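Local coordinates for protein alcohol dehydrogenase, zinc-containing (Streptococcus pneumoniae serotype 2, PDB 5YLN) that probably oxidises alcohols with NAD+ as a zinc-dependent dehydrogenase of the medium-chain type, built from a GroES-like domain and a Rossmann-type nucleotide-binding domain, at residues H219-S224 with I230-D235. Numbering follows the deposited sequence.
Sequences HKVNSS and IKEIYD
A carboxylate meets the methyls of Val221 across this strand-helix contact: CG2 of Val221 is 3.8 Å from Glu232 OE2, and CG1 is 4.0 Å from OE1. Strand 219-222 is the outermost strand, within this chain, at one end of the parallel Rossmann-type sheet, beside strand 198-203, and helix 226-236 runs back across it as the helix of the beta-alpha-beta crossover from strand 219-222 to strand 242-247. The short segments are nearly antiparallel (157°), with axes 9.1 Å apart. Glu232 reaches the strand because its CG stands anti to the backbone N (chi1 177°) and the chain continues extended, so the aliphatic CG also meets Val221 CG2. Its OE1 forms a long, weak ion pair with Lys228. Buried Val221 approaches from the opposite direction, and the same CG2 touches Ile233 CG1 at 4.1 Å; Ile233 continues this apolar layer to Val202 and Phe257. Lys220 points away from the helix and forms salt bridges with Glu210 and Asp206. At the end of the strand, Asn222 begins an Asx turn: its OD1 receives Ser224 N at 3.1 Å on an in-plane lone pair, while Ser224 OG donates a second hydrogen bond to the same OD1, 2.6 Å, from 32° off the carbonyl plane.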
ATOM      1  N   HIS A 219      15.850   8.106 -18.524  1.00 35.71           N
ATOM      2  CA  HIS A 219      15.765   9.563 -18.471  1.00 30.36           C
ATOM      3  C   HIS A 219      16.225  10.074 -17.116  1.00 34.29           C
ATOM      4  O   HIS A 219      16.119   9.383 -16.097  1.00 32.55           O
ATOM      5  CB  HIS A 219      14.345  10.102 -18.670  1.00 32.23           C
ATOM      6  CG  HIS A 219      13.623   9.517 -19.837  1.00 41.39           C
ATOM      7  ND1 HIS A 219      13.283   8.179 -19.909  1.00 40.48           N
ATOM      8  CD2 HIS A 219      13.179  10.085 -20.983  1.00 40.14           C
ATOM      9  CE1 HIS A 219      12.669   7.950 -21.056  1.00 41.63           C
ATOM     10  NE2 HIS A 219      12.588   9.088 -21.724  1.00 42.20           N
ATOM     11  N   LYS A 220      16.689  11.313 -17.106  1.00 35.07           N
ATOM     12  CA  LYS A 220      16.975  12.019 -15.870  1.00 40.95           C
ATOM     13  C   LYS A 220      16.073  13.237 -15.776  1.00 42.35           C
ATOM     14  O   LYS A 220      15.733  13.865 -16.785  1.00 43.86           O
ATOM     15  CB  LYS A 220      18.443  12.459 -15.781  1.00 40.10           C
ATOM     16  CG  LYS A 220      18.870  13.464 -16.857  1.00 41.00           C
ATOM     17  CD  LYS A 220      20.333  13.881 -16.675  1.00 38.90           C
ATOM     18  CE  LYS A 220      20.789  14.776 -17.821  1.00 42.19           C
ATOM     19  NZ  LYS A 220      22.188  15.253 -17.591  1.00 50.96           N
ATOM     20  N   VAL A 221      15.693  13.571 -14.551  1.00 40.10           N
ATOM     21  CA  VAL A 221      14.913  14.774 -14.288  1.00 35.51           C
ATOM     22  C   VAL A 221      15.529  15.439 -13.074  1.00 34.32           C
ATOM     23  O   VAL A 221      15.671  14.799 -12.030  1.00 36.36           O
ATOM     24  CB  VAL A 221      13.429  14.463 -14.032  1.00 42.61           C
ATOM     25  CG1 VAL A 221      12.684  15.729 -13.625  1.00 38.53           C
ATOM     26  CG2 VAL A 221      12.798  13.824 -15.268  1.00 42.77           C
ATOM     27  N   ASN A 222      15.923  16.702 -13.211  1.00 37.84           N
ATOM     28  CA  ASN A 222      16.492  17.439 -12.095  1.00 40.21           C
ATOM     29  C   ASN A 222      15.347  18.066 -11.306  1.00 45.02           C
ATOM     30  O   ASN A 222      14.503  18.767 -11.874  1.00 46.55           O
ATOM     31  CB  ASN A 222      17.477  18.499 -12.587  1.00 45.03           C
ATOM     32  CG  ASN A 222      18.393  19.005 -11.478  1.00 45.63           C
ATOM     33  OD1 ASN A 222      17.934  19.417 -10.420  1.00 45.02           O
ATOM     34  ND2 ASN A 222      19.691  18.933 -11.706  1.00 44.72           N
ATOM     35  N   SER A 223      15.304  17.801 -10.005  1.00 52.20           N
ATOM     36  CA  SER A 223      14.191  18.234  -9.173  1.00 51.17           C
ATOM     37  C   SER A 223      14.397  19.625  -8.584  1.00 49.79           C
ATOM     38  O   SER A 223      13.695  19.993  -7.636  1.00 47.02           O
ATOM     39  CB  SER A 223      13.946  17.219  -8.056  1.00 48.02           C
ATOM     40  OG  SER A 223      15.154  16.921  -7.383  1.00 55.54           O
ATOM     41  N   SER A 224      15.334  20.403  -9.128  1.00 50.30           N
ATOM     42  CA  SER A 224      15.631  21.711  -8.548  1.00 56.46           C
ATOM     43  C   SER A 224      14.428  22.642  -8.627  1.00 59.95           C
ATOM     44  O   SER A 224      14.124  23.357  -7.666  1.00 62.20           O
ATOM     45  CB  SER A 224      16.842  22.325  -9.239  1.00 52.65           C
ATOM     46  OG  SER A 224      18.000  21.581  -8.907  1.00 61.04           O
ATOM     47  N   ILE A 230       7.803  17.836 -12.065  1.00 33.18           N
ATOM     48  CA  ILE A 230       6.506  17.168 -12.066  1.00 42.02           C
ATOM     49  C   ILE A 230       5.877  17.245 -13.452  1.00 37.45           C
ATOM     50  O   ILE A 230       5.433  16.231 -14.006  1.00 38.99           O
ATOM     51  CB  ILE A 230       5.595  17.778 -10.981  1.00 41.27           C
ATOM     52  CG1 ILE A 230       6.169  17.467  -9.589  1.00 45.72           C
ATOM     53  CG2 ILE A 230       4.173  17.253 -11.095  1.00 33.84           C
ATOM     54  CD1 ILE A 230       5.621  18.339  -8.446  1.00 51.36           C
ATOM     55  N   LYS A 231       5.862  18.446 -14.046  1.00 34.72           N
ATOM     56  CA  LYS A 231       5.413  18.594 -15.430  1.00 34.22           C
ATOM     57  C   LYS A 231       6.149  17.629 -16.348  1.00 43.09           C
ATOM     58  O   LYS A 231       5.536  16.882 -17.109  1.00 39.41           O
ATOM     59  CB  LYS A 231       5.634  20.021 -15.919  1.00 35.21           C
ATOM     60  CG  LYS A 231       4.577  21.014 -15.494  1.00 66.38           C
ATOM     61  CD  LYS A 231       4.630  22.251 -16.401  1.00 69.93           C
ATOM     62  CE  LYS A 231       4.515  23.553 -15.617  1.00 69.56           C
ATOM     63  NZ  LYS A 231       3.291  23.586 -14.776  1.00 70.94           N
ATOM     64  N   GLU A 232       7.479  17.634 -16.270  1.00 45.54           N
ATOM     65  CA  GLU A 232       8.290  16.826 -17.161  1.00 47.81           C
ATOM     66  C   GLU A 232       7.978  15.346 -17.001  1.00 43.68           C
ATOM     67  O   GLU A 232       7.942  14.599 -17.983  1.00 38.53           O
ATOM     68  CB  GLU A 232       9.768  17.107 -16.890  1.00 52.14           C
ATOM     69  CG  GLU A 232      10.709  16.264 -17.717  1.00 65.79           C
ATOM     70  CD  GLU A 232      12.133  16.782 -17.679  1.00 74.15           C
ATOM     71  OE1 GLU A 232      12.364  17.839 -17.029  1.00 76.58           O
ATOM     72  OE2 GLU A 232      13.007  16.129 -18.301  1.00 69.78           O
ATOM     73  N   ILE A 233       7.735  14.900 -15.771  1.00 37.99           N
ATOM     74  CA  ILE A 233       7.436  13.492 -15.575  1.00 39.58           C
ATOM     75  C   ILE A 233       6.055  13.155 -16.134  1.00 37.30           C
ATOM     76  O   ILE A 233       5.855  12.084 -16.722  1.00 38.08           O
ATOM     77  CB  ILE A 233       7.586  13.121 -14.090  1.00 40.93           C
ATOM     78  CG1 ILE A 233       9.075  13.138 -13.719  1.00 36.28           C
ATOM     79  CG2 ILE A 233       6.958  11.749 -13.801  1.00 35.75           C
ATOM     80  CD1 ILE A 233       9.344  13.097 -12.224  1.00 37.03           C
ATOM     81  N   TYR A 234       5.089  14.072 -16.001  1.00 37.44           N
ATOM     82  CA  TYR A 234       3.783  13.831 -16.608  1.00 41.83           C
ATOM     83  C   TYR A 234       3.863  13.880 -18.128  1.00 42.52           C
ATOM     84  O   TYR A 234       3.109  13.180 -18.808  1.00 43.22           O
ATOM     85  CB  TYR A 234       2.740  14.828 -16.074  1.00 45.86           C
ATOM     86  CG  TYR A 234       2.074  14.324 -14.816  1.00 43.02           C
ATOM     87  CD1 TYR A 234       1.158  13.288 -14.879  1.00 39.25           C
ATOM     88  CD2 TYR A 234       2.379  14.858 -13.569  1.00 43.11           C
ATOM     89  CE1 TYR A 234       0.554  12.797 -13.745  1.00 41.96           C
ATOM     90  CE2 TYR A 234       1.776  14.373 -12.413  1.00 37.75           C
ATOM     91  CZ  TYR A 234       0.871  13.332 -12.507  1.00 41.94           C
ATOM     92  OH  TYR A 234       0.250  12.830 -11.378  1.00 43.83           O
ATOM     93  N   ASP A 235       4.788  14.669 -18.673  1.00 42.74           N
ATOM     94  CA  ASP A 235       4.985  14.681 -20.117  1.00 45.77           C
ATOM     95  C   ASP A 235       5.565  13.362 -20.620  1.00 40.23           C
ATOM     96  O   ASP A 235       5.233  12.931 -21.727  1.00 42.00           O
ATOM     97  CB  ASP A 235       5.876  15.863 -20.502  1.00 50.58           C
ATOM     98  CG  ASP A 235       5.134  17.193 -20.444  1.00 54.94           C
ATOM     99  OD1 ASP A 235       3.881  17.173 -20.317  1.00 57.45           O
ATOM    100  OD2 ASP A 235       5.795  18.253 -20.535  1.00 59.07           O
TER